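Local coordinates for protein glutamate racemase (Francisella tularensis subsp. tularensis, PDB 3OUT) that belongs to the Asp/Glu/hydantoin racemase family, folds around two parallel beta sheets flanked by helices, and is modelled with D-glutamic acid in its pocket, at residues S28-E33 against M214-L219; A62-D67 against E261-D266; S81-D86 against T119-N124; I101-S106 against S208-K213; V248-M251 against E256-H259. All coordinates share one frame; numbering follows the deposited sequence.

Contact 1: residues S28-E33 against M214-L219; sequences SILPNE and MLYSLL
L30 meets the ring of Y216 at its edge. Its CD2 comes to 3.6 Å from Y216 CD1, close to the ring plane, and its CG lies in that plane, 3.9 Å from Y216 CD1. The ring reaches this place because CG of Y216 stands anti to the backbone N (chi1 172°), which swings the phenol off the helix and alongside the loop. The other methyl of the leucine goes deeper: L30 CD1 touches L219 CD1 at 4.1 Å, one helical turn beyond the tyrosine. I29 works from the near end of the ring, where its CD1 packs on Y216 CB at 3.9 Å. Its CG1 takes the crowded position between backbone N and carbonyl carbon (chi1 63°), and an extended second torsion then carries CD1 out to the helix. No hydrogen bond crosses, and the attachment is apolar. The leucine is buried, while the isoleucine and tyrosine keep part of their surface at the outside. Here helix 20-29 ends within a beta-alpha-beta crossover, the chain running from strand 10-14 through the helix to strand 35-39 of the same parallel sheet. The reversal is a type I turn from L30 to E33, closed by E33 N to L30 O at 3.2 Å. Helix 208-221 lies against this exit, with L215 and L219 also resting on I10 of strand 10-14. Beyond the turn, the buried E33 uses both carboxylate oxygens, OE1 in a salt bridge with K71 and OE2 in a hydrogen bond from the backbone N of N226.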
# COMPACT_ATOMS: atom_id res chain seq x y z
N SER B 28 -9.92 17.67 -26.13
CA SER B 28 -10.21 18.01 -27.51
C SER B 28 -11.69 18.02 -27.87
O SER B 28 -12.03 18.61 -28.83
CB SER B 28 -9.46 17.09 -28.48
OG SER B 28 -10.11 15.87 -28.63
N ILE B 29 -12.51 17.32 -27.07
CA ILE B 29 -13.96 17.25 -27.34
C ILE B 29 -14.82 17.92 -26.27
O ILE B 29 -16.00 18.22 -26.53
CB ILE B 29 -14.48 15.80 -27.61
CG1 ILE B 29 -14.31 14.90 -26.39
CG2 ILE B 29 -13.76 15.18 -28.80
CD1 ILE B 29 -14.78 13.46 -26.64
N LEU B 30 -14.23 18.14 -25.09
CA LEU B 30 -14.93 18.70 -23.93
C LEU B 30 -14.03 19.73 -23.27
O LEU B 30 -13.59 19.59 -22.12
CB LEU B 30 -15.32 17.58 -22.95
CG LEU B 30 -16.49 16.69 -23.30
CD1 LEU B 30 -16.49 15.40 -22.51
CD2 LEU B 30 -17.78 17.53 -23.05
N PRO B 31 -13.71 20.82 -23.98
CA PRO B 31 -12.71 21.75 -23.50
C PRO B 31 -13.08 22.56 -22.26
O PRO B 31 -12.18 23.16 -21.68
CB PRO B 31 -12.53 22.70 -24.69
CG PRO B 31 -13.80 22.57 -25.41
CD PRO B 31 -14.16 21.15 -25.34
N ASN B 32 -14.36 22.55 -21.87
CA ASN B 32 -14.81 23.31 -20.69
C ASN B 32 -14.91 22.46 -19.45
O ASN B 32 -15.28 22.99 -18.43
CB ASN B 32 -16.20 23.94 -20.88
CG ASN B 32 -16.30 24.86 -22.08
OD1 ASN B 32 -15.40 25.62 -22.41
ND2 ASN B 32 -17.47 24.80 -22.73
N GLU B 33 -14.64 21.16 -19.54
CA GLU B 33 -14.77 20.26 -18.37
C GLU B 33 -13.53 20.23 -17.47
O GLU B 33 -12.40 20.23 -17.96
CB GLU B 33 -15.06 18.85 -18.83
CG GLU B 33 -16.35 18.67 -19.60
CD GLU B 33 -17.60 18.94 -18.76
OE1 GLU B 33 -17.56 18.62 -17.55
OE2 GLU B 33 -18.62 19.41 -19.31
N MSE B 214 -17.76 8.14 -25.97
CA MSE B 214 -18.82 7.51 -25.19
C MSE B 214 -19.14 8.36 -23.96
O MSE B 214 -20.30 8.53 -23.60
CB MSE B 214 -18.47 6.05 -24.82
CG MSE B 214 -18.51 5.14 -26.01
SE MSE B 214 -17.91 3.38 -25.47
CE MSE B 214 -18.97 2.32 -26.75
N LEU B 215 -18.10 8.88 -23.30
CA LEU B 215 -18.32 9.74 -22.16
C LEU B 215 -19.00 11.06 -22.60
O LEU B 215 -19.95 11.46 -21.99
CB LEU B 215 -17.00 10.02 -21.43
CG LEU B 215 -17.13 10.98 -20.23
CD1 LEU B 215 -18.23 10.53 -19.28
CD2 LEU B 215 -15.82 11.06 -19.50
N TYR B 216 -18.53 11.68 -23.68
CA TYR B 216 -19.20 12.86 -24.24
C TYR B 216 -20.71 12.59 -24.46
O TYR B 216 -21.56 13.39 -24.03
CB TYR B 216 -18.58 13.32 -25.58
CG TYR B 216 -19.42 14.40 -26.18
CD1 TYR B 216 -19.25 15.73 -25.81
CD2 TYR B 216 -20.42 14.09 -27.08
CE1 TYR B 216 -20.08 16.73 -26.32
CE2 TYR B 216 -21.26 15.08 -27.60
CZ TYR B 216 -21.08 16.40 -27.21
OH TYR B 216 -21.90 17.38 -27.73
N SER B 217 -21.05 11.48 -25.11
CA SER B 217 -22.46 11.24 -25.44
C SER B 217 -23.29 11.13 -24.18
O SER B 217 -24.40 11.67 -24.12
CB SER B 217 -22.63 9.98 -26.27
OG SER B 217 -22.03 10.18 -27.52
N LEU B 218 -22.75 10.45 -23.17
CA LEU B 218 -23.44 10.32 -21.92
C LEU B 218 -23.67 11.67 -21.26
O LEU B 218 -24.77 11.95 -20.82
CB LEU B 218 -22.69 9.39 -20.96
CG LEU B 218 -23.40 8.99 -19.65
CD1 LEU B 218 -22.84 7.65 -19.11
CD2 LEU B 218 -23.30 10.08 -18.60
N LEU B 219 -22.63 12.49 -21.17
CA LEU B 219 -22.81 13.81 -20.53
C LEU B 219 -23.80 14.70 -21.29
O LEU B 219 -24.62 15.39 -20.70
CB LEU B 219 -21.48 14.54 -20.40
CG LEU B 219 -20.47 13.86 -19.49
CD1 LEU B 219 -19.17 14.63 -19.53
CD2 LEU B 219 -20.94 13.77 -18.03

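Contact 2: residues A62-D67 against E261-D266; sequences AKFLID and EIVSLD
F64 has more surface covered here than any other residue, and it faces L265 and V263 together. With CG anti to the backbone N (chi1 180°), the ring stands off helix 51-67 and reaches the chain leaving strand 259-262. L265 CD2 sits on the root of the side chain, 3.8 Å from F64 CB and 4.2 Å from F64 CD2, with the two side chains crossing at about a right angle. V263 meets the far part of the ring, its CB 4.3 Å from F64 CE2. Both aliphatic groups approach the ring obliquely, and all three residues are buried. The loop that carries L265 is fixed by an ST turn: D266 N donates to S264 OG at 3.1 Å, with an N-H...O angle of 162°. R51 of a second subunit also packs on F64, so the cluster lies next to a subunit interface. On the inner side, F38 of strand 35-39 meets the F64 ring with the planes at about 60° and touches V263 and L265 as well. The aromatic ring thus packs helix 51-67 onto the six-stranded parallel sheet near strand 259-262, the outermost of the sheet within this chain, while I66, on the same helix, touches A92 of helix 78-92.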
# COMPACT_ATOMS: atom_id res chain seq x y z
N ALA B 62 -10.75 3.85 -6.87
CA ALA B 62 -12.18 4.14 -7.01
C ALA B 62 -12.70 4.93 -5.84
O ALA B 62 -13.39 5.96 -6.03
CB ALA B 62 -13.02 2.85 -7.20
N LYS B 63 -12.34 4.51 -4.62
CA LYS B 63 -12.80 5.22 -3.44
C LYS B 63 -12.22 6.64 -3.42
O LYS B 63 -12.92 7.59 -3.03
CB LYS B 63 -12.47 4.44 -2.16
CG LYS B 63 -13.24 3.14 -2.12
CD LYS B 63 -12.75 2.19 -1.02
CE LYS B 63 -13.41 0.82 -1.15
NZ LYS B 63 -12.97 -0.15 -0.03
N PHE B 64 -10.95 6.80 -3.78
CA PHE B 64 -10.36 8.12 -3.82
C PHE B 64 -11.14 9.01 -4.77
O PHE B 64 -11.45 10.16 -4.45
CB PHE B 64 -8.88 8.04 -4.25
CG PHE B 64 -8.20 9.37 -4.32
CD1 PHE B 64 -8.35 10.19 -5.41
CD2 PHE B 64 -7.42 9.81 -3.26
CE1 PHE B 64 -7.73 11.41 -5.46
CE2 PHE B 64 -6.80 11.05 -3.31
CZ PHE B 64 -6.95 11.84 -4.43
N LEU B 65 -11.47 8.52 -5.96
CA LEU B 65 -12.15 9.38 -6.93
C LEU B 65 -13.56 9.75 -6.50
O LEU B 65 -14.00 10.88 -6.71
CB LEU B 65 -12.18 8.71 -8.31
CG LEU B 65 -10.85 8.70 -9.05
CD1 LEU B 65 -10.90 7.84 -10.30
CD2 LEU B 65 -10.35 10.13 -9.39
N ILE B 66 -14.27 8.79 -5.90
CA ILE B 66 -15.64 9.02 -5.43
C ILE B 66 -15.66 10.05 -4.30
O ILE B 66 -16.55 10.89 -4.24
CB ILE B 66 -16.36 7.70 -5.08
CG1 ILE B 66 -16.57 6.87 -6.35
CG2 ILE B 66 -17.68 7.98 -4.30
CD1 ILE B 66 -17.47 7.45 -7.51
N ASP B 67 -14.63 10.06 -3.47
CA ASP B 67 -14.48 11.09 -2.43
C ASP B 67 -14.25 12.48 -2.99
O ASP B 67 -14.52 13.49 -2.29
CB ASP B 67 -13.29 10.76 -1.51
CG ASP B 67 -13.67 9.92 -0.34
OD1 ASP B 67 -14.79 9.39 -0.29
OD2 ASP B 67 -12.76 9.78 0.52
N GLU B 261 0.16 16.66 -8.10
CA GLU B 261 0.26 16.53 -6.64
C GLU B 261 0.45 15.04 -6.24
O GLU B 261 -0.19 14.16 -6.79
CB GLU B 261 -0.95 17.13 -5.91
CG GLU B 261 -0.90 16.84 -4.40
CD GLU B 261 -1.86 17.65 -3.59
OE1 GLU B 261 -1.94 18.86 -3.86
OE2 GLU B 261 -2.44 17.11 -2.60
N ILE B 262 1.40 14.81 -5.33
CA ILE B 262 1.62 13.51 -4.73
C ILE B 262 0.56 13.23 -3.66
O ILE B 262 0.37 14.02 -2.73
CB ILE B 262 3.11 13.37 -4.22
CG1 ILE B 262 3.40 11.98 -3.68
CG2 ILE B 262 3.46 14.40 -3.16
CD1 ILE B 262 3.70 11.00 -4.72
N VAL B 263 -0.13 12.11 -3.82
CA VAL B 263 -1.15 11.66 -2.90
C VAL B 263 -0.86 10.23 -2.44
O VAL B 263 0.04 9.54 -2.95
CB VAL B 263 -2.56 11.74 -3.56
CG1 VAL B 263 -2.86 13.20 -4.07
CG2 VAL B 263 -2.69 10.71 -4.66
N SER B 264 -1.61 9.81 -1.43
CA SER B 264 -1.52 8.49 -0.86
C SER B 264 -2.85 7.79 -0.83
O SER B 264 -3.91 8.42 -0.57
CB SER B 264 -0.99 8.61 0.57
OG SER B 264 -0.83 7.32 1.14
N LEU B 265 -2.80 6.49 -1.10
CA LEU B 265 -3.95 5.60 -0.96
C LEU B 265 -3.94 4.85 0.38
O LEU B 265 -4.75 3.95 0.57
CB LEU B 265 -4.04 4.64 -2.14
CG LEU B 265 -4.37 5.32 -3.48
CD1 LEU B 265 -4.22 4.31 -4.66
CD2 LEU B 265 -5.75 5.97 -3.46
N ASP B 266 -3.06 5.24 1.31
CA ASP B 266 -2.95 4.53 2.60
C ASP B 266 -4.30 4.40 3.35
O ASP B 266 -4.54 3.40 4.04
CB ASP B 266 -1.94 5.21 3.53
CG ASP B 266 -0.50 5.04 3.09
OD1 ASP B 266 -0.17 4.17 2.25
OD2 ASP B 266 0.34 5.80 3.68

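Contact 3: residues S81-D86 against T119-N124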
# COMPACT_ATOMS: atom_id res chain seq x y z
N SER B 81 -9.76 -2.23 -16.66
CA SER B 81 -11.07 -2.54 -17.29
C SER B 81 -11.35 -4.04 -17.40
O SER B 81 -12.48 -4.49 -17.25
CB SER B 81 -11.12 -1.94 -18.69
OG SER B 81 -11.05 -0.49 -18.66
N ALA B 82 -10.33 -4.79 -17.75
CA ALA B 82 -10.45 -6.23 -17.93
C ALA B 82 -10.80 -6.98 -16.65
O ALA B 82 -11.53 -7.99 -16.65
CB ALA B 82 -9.11 -6.78 -18.44
N ILE B 83 -10.22 -6.51 -15.54
CA ILE B 83 -10.18 -7.28 -14.30
C ILE B 83 -11.00 -6.70 -13.17
O ILE B 83 -11.48 -7.48 -12.34
CB ILE B 83 -8.69 -7.52 -13.88
CG1 ILE B 83 -8.07 -8.51 -14.87
CG2 ILE B 83 -8.54 -7.95 -12.41
CD1 ILE B 83 -6.52 -8.46 -14.98
N ALA B 84 -11.17 -5.38 -13.15
CA ALA B 84 -11.78 -4.67 -12.01
C ALA B 84 -12.92 -3.76 -12.35
O ALA B 84 -13.36 -2.99 -11.48
CB ALA B 84 -10.66 -3.89 -11.22
N LYS B 85 -13.49 -3.86 -13.56
CA LYS B 85 -14.58 -2.97 -13.92
C LYS B 85 -15.72 -3.08 -12.94
O LYS B 85 -16.28 -2.07 -12.54
CB LYS B 85 -15.08 -3.27 -15.34
CG LYS B 85 -16.12 -2.29 -15.88
CD LYS B 85 -16.49 -2.62 -17.32
CE LYS B 85 -17.21 -3.95 -17.49
NZ LYS B 85 -17.86 -4.04 -18.86
N ASP B 86 -16.11 -4.30 -12.56
CA ASP B 86 -17.25 -4.45 -11.67
C ASP B 86 -16.99 -3.94 -10.26
O ASP B 86 -17.88 -3.36 -9.66
CB ASP B 86 -17.70 -5.92 -11.64
CG ASP B 86 -18.39 -6.37 -12.94
OD1 ASP B 86 -18.72 -5.53 -13.82
OD2 ASP B 86 -18.58 -7.59 -13.09
N THR B 119 -1.58 -6.41 -22.32
CA THR B 119 -0.72 -6.90 -21.24
C THR B 119 -1.02 -8.36 -20.91
O THR B 119 -2.12 -8.88 -21.18
CB THR B 119 -0.88 -6.11 -19.94
OG1 THR B 119 -2.23 -6.29 -19.46
CG2 THR B 119 -0.57 -4.62 -20.08
N PRO B 120 -0.05 -9.03 -20.29
CA PRO B 120 -0.33 -10.40 -19.83
C PRO B 120 -1.59 -10.51 -18.97
O PRO B 120 -2.40 -11.43 -19.19
CB PRO B 120 0.97 -10.77 -19.08
CG PRO B 120 1.99 -10.01 -19.77
CD PRO B 120 1.35 -8.67 -20.04
N ALA B 121 -1.78 -9.60 -18.01
CA ALA B 121 -3.00 -9.63 -17.18
C ALA B 121 -4.26 -9.51 -18.02
O ALA B 121 -5.21 -10.26 -17.81
CB ALA B 121 -2.97 -8.57 -16.08
N THR B 122 -4.27 -8.60 -18.99
CA THR B 122 -5.46 -8.41 -19.79
C THR B 122 -5.75 -9.66 -20.59
O THR B 122 -6.90 -10.07 -20.69
CB THR B 122 -5.31 -7.16 -20.69
OG1 THR B 122 -5.20 -6.00 -19.85
CG2 THR B 122 -6.47 -6.99 -21.72
N ILE B 123 -4.74 -10.20 -21.27
CA ILE B 123 -4.99 -11.33 -22.17
C ILE B 123 -5.37 -12.56 -21.32
O ILE B 123 -6.36 -13.25 -21.62
CB ILE B 123 -3.77 -11.65 -23.05
CG1 ILE B 123 -3.46 -10.51 -24.01
CG2 ILE B 123 -4.02 -12.99 -23.82
CD1 ILE B 123 -4.58 -10.15 -24.99
N ASN B 124 -4.65 -12.80 -20.22
CA ASN B 124 -4.94 -13.94 -19.35
C ASN B 124 -6.31 -13.84 -18.69
O ASN B 124 -6.92 -14.86 -18.40
CB ASN B 124 -3.88 -14.14 -18.27
CG ASN B 124 -2.54 -14.54 -18.83
OD1 ASN B 124 -2.45 -15.07 -19.92
ND2 ASN B 124 -1.49 -14.26 -18.07
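I83 reaches from helix 78-92 to the first turn of helix 120-125, and its long branch makes the touch. CB is still 6.2 Å from A121 CB. CG1 lies beside the backbone N, anti to the carbonyl carbon (chi1 -70°), and closes the gap to 5.2 Å from A121 CB. The nearly extended second torsion then pushes CD1 right up to the alanine, 3.7 Å from A121 CB and 3.6 Å from A121 O, so the methyl covers both the side chain and the carbonyl oxygen. One residue back, A82 CB packs more loosely on T122 CG2 at 4.2 Å. The helix receiving them is N-capped by T119, whose OG1 accepts from T122 N at 3.1 Å with an N-H...O angle of 159°. This cap belongs to the ligand pocket: T119 touches D-glutamic acid, and T79 OG1 hydrogen-bonds to the hydroxyls of both T119 and T122. The contact therefore joins two helices that flank the pocket, one following strand 72-75 of the six-stranded sheet, the other strand 113-118 of the four-stranded one. I54 of helix 51-67 lies against both I83 and A121, while A82 also leans on I101 of helix 100-106 and on A127 of helix 127-135.

Contact 4: residues I101-S106 against S208-K213; sequences ITAGVS and SLQASK
The carboxamide of Q210 is the flat group here, and S106 meets it at the edge: S106 OG lies only 14° out of the amide plane and accepts from Q210 NE2 at 2.9 Å, with an N-H...O angle of 158°. The two helices involved are the places where the chain passes between the sheets. Helix 100-106 follows strand 97-99 of the six-stranded sheet and leads to the four-stranded one, while helix 208-221 follows strand 203-205 and leads back. Their short segments cross steeply, at 107°, with axes 8.1 Å apart. Small residues permit that approach. A103 CB packs against the other helix at A211, 3.7 Å from A211 CB and 3.5 Å from A211 N, and the two CA atoms of A103 and A211 are 5.0 Å apart. The glutamine wraps over the same alanine: its CG is anti to the backbone N, a bend at chi2 brings the amide over to S106, and Q210 CG rests 3.8 Å from A103 CB. The serine hydroxyl is used twice. Its proton is committed to A103 O, 2.7 Å from S106 OG and one turn back, and the same oxygen accepts the amide N-H, so S106 OG links the Q210 amide to the backbone carbonyl of its own helix. M214, the next residue after the segment, extends the packing along A103 and S106. On the far side of helix 208-221, S208 O accepts from both S212 N and S212 OG, the hydroxyl at 3.1 Å, and the two donors arrive from opposite faces of the carbonyl plane.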
# COMPACT_ATOMS: atom_id res chain seq x y z
N ILE B 101 -12.29 -1.11 -22.79
CA ILE B 101 -12.57 -2.38 -23.45
C ILE B 101 -13.94 -2.31 -24.12
O ILE B 101 -14.08 -2.74 -25.27
CB ILE B 101 -12.43 -3.58 -22.50
CG1 ILE B 101 -10.97 -3.71 -22.05
CG2 ILE B 101 -12.92 -4.88 -23.17
CD1 ILE B 101 -10.69 -4.92 -21.19
N THR B 102 -14.94 -1.75 -23.43
CA THR B 102 -16.25 -1.51 -24.08
C THR B 102 -16.10 -0.71 -25.36
O THR B 102 -16.73 -1.01 -26.38
CB THR B 102 -17.24 -0.83 -23.09
OG1 THR B 102 -17.41 -1.69 -21.95
CG2 THR B 102 -18.59 -0.54 -23.74
N ALA B 103 -15.27 0.31 -25.32
CA ALA B 103 -14.97 1.12 -26.50
C ALA B 103 -14.34 0.30 -27.62
O ALA B 103 -14.75 0.37 -28.78
CB ALA B 103 -14.05 2.30 -26.12
N GLY B 104 -13.31 -0.49 -27.29
CA GLY B 104 -12.68 -1.35 -28.30
C GLY B 104 -13.65 -2.32 -28.95
O GLY B 104 -13.62 -2.52 -30.17
N VAL B 105 -14.47 -2.95 -28.13
CA VAL B 105 -15.41 -3.96 -28.62
C VAL B 105 -16.35 -3.30 -29.62
O VAL B 105 -16.67 -3.88 -30.68
CB VAL B 105 -16.19 -4.59 -27.45
CG1 VAL B 105 -17.38 -5.47 -27.98
CG2 VAL B 105 -15.21 -5.40 -26.61
N SER B 106 -16.78 -2.08 -29.28
CA SER B 106 -17.73 -1.35 -30.14
C SER B 106 -17.15 -1.09 -31.55
O SER B 106 -17.89 -0.84 -32.50
CB SER B 106 -18.19 -0.04 -29.47
OG SER B 106 -17.23 1.00 -29.61
N SER B 208 -9.01 4.54 -27.40
CA SER B 208 -9.07 5.71 -26.47
C SER B 208 -10.02 6.81 -26.85
O SER B 208 -10.75 7.32 -25.99
CB SER B 208 -7.68 6.30 -26.21
OG SER B 208 -7.03 6.61 -27.41
N LEU B 209 -10.00 7.26 -28.10
CA LEU B 209 -10.89 8.34 -28.49
C LEU B 209 -12.35 7.91 -28.44
O LEU B 209 -13.20 8.67 -27.99
CB LEU B 209 -10.53 8.88 -29.88
CG LEU B 209 -11.35 10.09 -30.33
CD1 LEU B 209 -11.24 11.33 -29.40
CD2 LEU B 209 -10.91 10.41 -31.79
N GLN B 210 -12.64 6.69 -28.88
CA GLN B 210 -14.00 6.12 -28.82
C GLN B 210 -14.50 6.14 -27.38
O GLN B 210 -15.65 6.54 -27.13
CB GLN B 210 -14.01 4.72 -29.38
CG GLN B 210 -15.37 3.98 -29.32
CD GLN B 210 -16.47 4.56 -30.24
OE1 GLN B 210 -16.35 5.65 -30.78
NE2 GLN B 210 -17.53 3.80 -30.42
N ALA B 211 -13.65 5.74 -26.43
CA ALA B 211 -14.04 5.80 -25.01
C ALA B 211 -14.39 7.22 -24.58
O ALA B 211 -15.40 7.48 -23.91
CB ALA B 211 -12.90 5.17 -24.07
N SER B 212 -13.55 8.18 -24.99
CA SER B 212 -13.85 9.58 -24.70
C SER B 212 -15.17 10.05 -25.31
O SER B 212 -15.94 10.74 -24.66
CB SER B 212 -12.69 10.45 -25.15
OG SER B 212 -11.47 10.01 -24.54
N LYS B 213 -15.43 9.65 -26.55
CA LYS B 213 -16.72 9.96 -27.21
C LYS B 213 -17.92 9.36 -26.51
O LYS B 213 -18.97 10.00 -26.45
CB LYS B 213 -16.67 9.53 -28.66
CG LYS B 213 -15.68 10.36 -29.43
CD LYS B 213 -15.83 10.26 -30.90
CE LYS B 213 -15.68 8.90 -31.44
NZ LYS B 213 -15.86 8.93 -32.95

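Contact 5: residues V248-M251 against E256-H259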
# COMPACT_ATOMS: atom_id res chain seq x y z
N VAL B 248 7.92 11.05 -19.52
CA VAL B 248 7.20 9.93 -20.15
C VAL B 248 5.69 10.24 -20.15
O VAL B 248 5.01 9.99 -21.15
CB VAL B 248 7.58 8.57 -19.54
CG1 VAL B 248 6.79 7.43 -20.20
CG2 VAL B 248 9.06 8.32 -19.65
N GLY B 249 5.16 10.80 -19.06
CA GLY B 249 3.73 11.12 -19.03
C GLY B 249 3.34 12.13 -20.08
O GLY B 249 2.33 12.00 -20.73
N GLU B 250 4.15 13.18 -20.23
CA GLU B 250 3.83 14.26 -21.16
C GLU B 250 4.03 13.82 -22.60
O GLU B 250 3.41 14.42 -23.48
CB GLU B 250 4.59 15.54 -20.79
CG GLU B 250 4.07 16.10 -19.48
CD GLU B 250 4.73 17.42 -19.07
OE1 GLU B 250 5.62 17.94 -19.79
OE2 GLU B 250 4.35 17.92 -18.00
N MSE B 251 4.79 12.75 -22.83
CA MSE B 251 4.84 12.09 -24.17
C MSE B 251 3.43 11.60 -24.58
O MSE B 251 3.04 11.76 -25.73
CB MSE B 251 5.85 10.94 -24.21
CG MSE B 251 6.01 10.26 -25.55
SE MSE B 251 7.19 8.71 -25.55
CE MSE B 251 6.19 7.40 -24.44
N GLU B 256 1.67 20.11 -21.08
CA GLU B 256 2.21 20.08 -19.70
C GLU B 256 1.20 19.62 -18.66
O GLU B 256 0.04 20.11 -18.64
CB GLU B 256 2.76 21.45 -19.25
CG GLU B 256 3.22 21.42 -17.76
CD GLU B 256 3.88 22.69 -17.26
OE1 GLU B 256 4.41 22.64 -16.12
OE2 GLU B 256 3.84 23.72 -17.96
N MSE B 257 1.64 18.74 -17.76
CA MSE B 257 0.90 18.40 -16.54
C MSE B 257 1.18 19.48 -15.50
O MSE B 257 1.95 19.28 -14.56
CB MSE B 257 1.32 17.08 -15.95
CG MSE B 257 0.95 15.88 -16.74
SE MSE B 257 1.50 14.21 -15.79
CE MSE B 257 3.46 14.36 -15.97
N GLN B 258 0.47 20.58 -15.64
CA GLN B 258 0.77 21.80 -14.89
C GLN B 258 0.42 21.70 -13.40
O GLN B 258 1.23 22.15 -12.58
CB GLN B 258 0.05 22.98 -15.51
CG GLN B 258 0.07 24.27 -14.70
CD GLN B 258 1.38 24.99 -14.73
OE1 GLN B 258 2.43 24.45 -14.30
NE2 GLN B 258 1.36 26.22 -15.25
N HIS B 259 -0.74 21.12 -13.04
CA HIS B 259 -1.06 20.96 -11.60
C HIS B 259 -0.95 19.49 -11.20
O HIS B 259 -1.82 18.68 -11.48
CB HIS B 259 -2.42 21.55 -11.28
CG HIS B 259 -2.55 22.98 -11.68
ND1 HIS B 259 -3.05 23.37 -12.90
CD2 HIS B 259 -2.17 24.11 -11.05
CE1 HIS B 259 -3.01 24.69 -12.98
NE2 HIS B 259 -2.49 25.17 -11.87
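E250 and E256 bring their CA atoms to 6.2 Å as the chain doubles back after helix 245-253, and the returning chain then makes an inverse gamma turn centred on M257. The return belongs to a beta-alpha-beta crossover, in which strand 234-238, this helix and strand 259-262 follow one another and the strands pair in parallel. The side chain of E250 ties the helix to the returning chain: E250 OE2 accepts from M257 N at 2.8 Å, a nearly straight bond (163°) that comes from well above the carboxylate plane. CG stands beside the backbone N and the chain beyond it is extended, which carries the carboxylate across to the loop, with OE2 3.5 Å from E256 CA. Its other oxygen, OE1, forms a salt bridge with R246. R246 of a third subunit binds E250 OE2 and also E256 OE1, probably offsetting the like charge of these two carboxylates, whose OE2 and OE1 atoms are 5.1 Å apart. M257, modelled as selenomethionine, passes at a slant over the aliphatic part of the glutamate. A bend at chi3 (-70°) places M257 CE 4.0 Å from E250 CG and 4.5 Å from G249 CA.

In the fold
Contacts 1 and 4 share helix 208-221 and touch each other, I29 CD1 of contact 1 lying 3.6 Å from S212 O of contact 4. Contact 3 joins this group through I101, which packs on S81 and A82, and contributes T119 to the ligand pocket. Contact 4, nearest the middle of the chain, adds a glutamine-serine hydrogen bond to alanine packing; in contact 3 aliphatic groups meet and the polar bonds lie within the threonine cap. Contacts 1, 2 and 5 lie further out, yet 2 and 5 are buried. No hydrogen bond crosses 1, 2 or 3. Contacts 2 and 5 adjoin in sequence and both meet a third subunit, but contact 5 rests on a carboxylate bound by backbone and arginines.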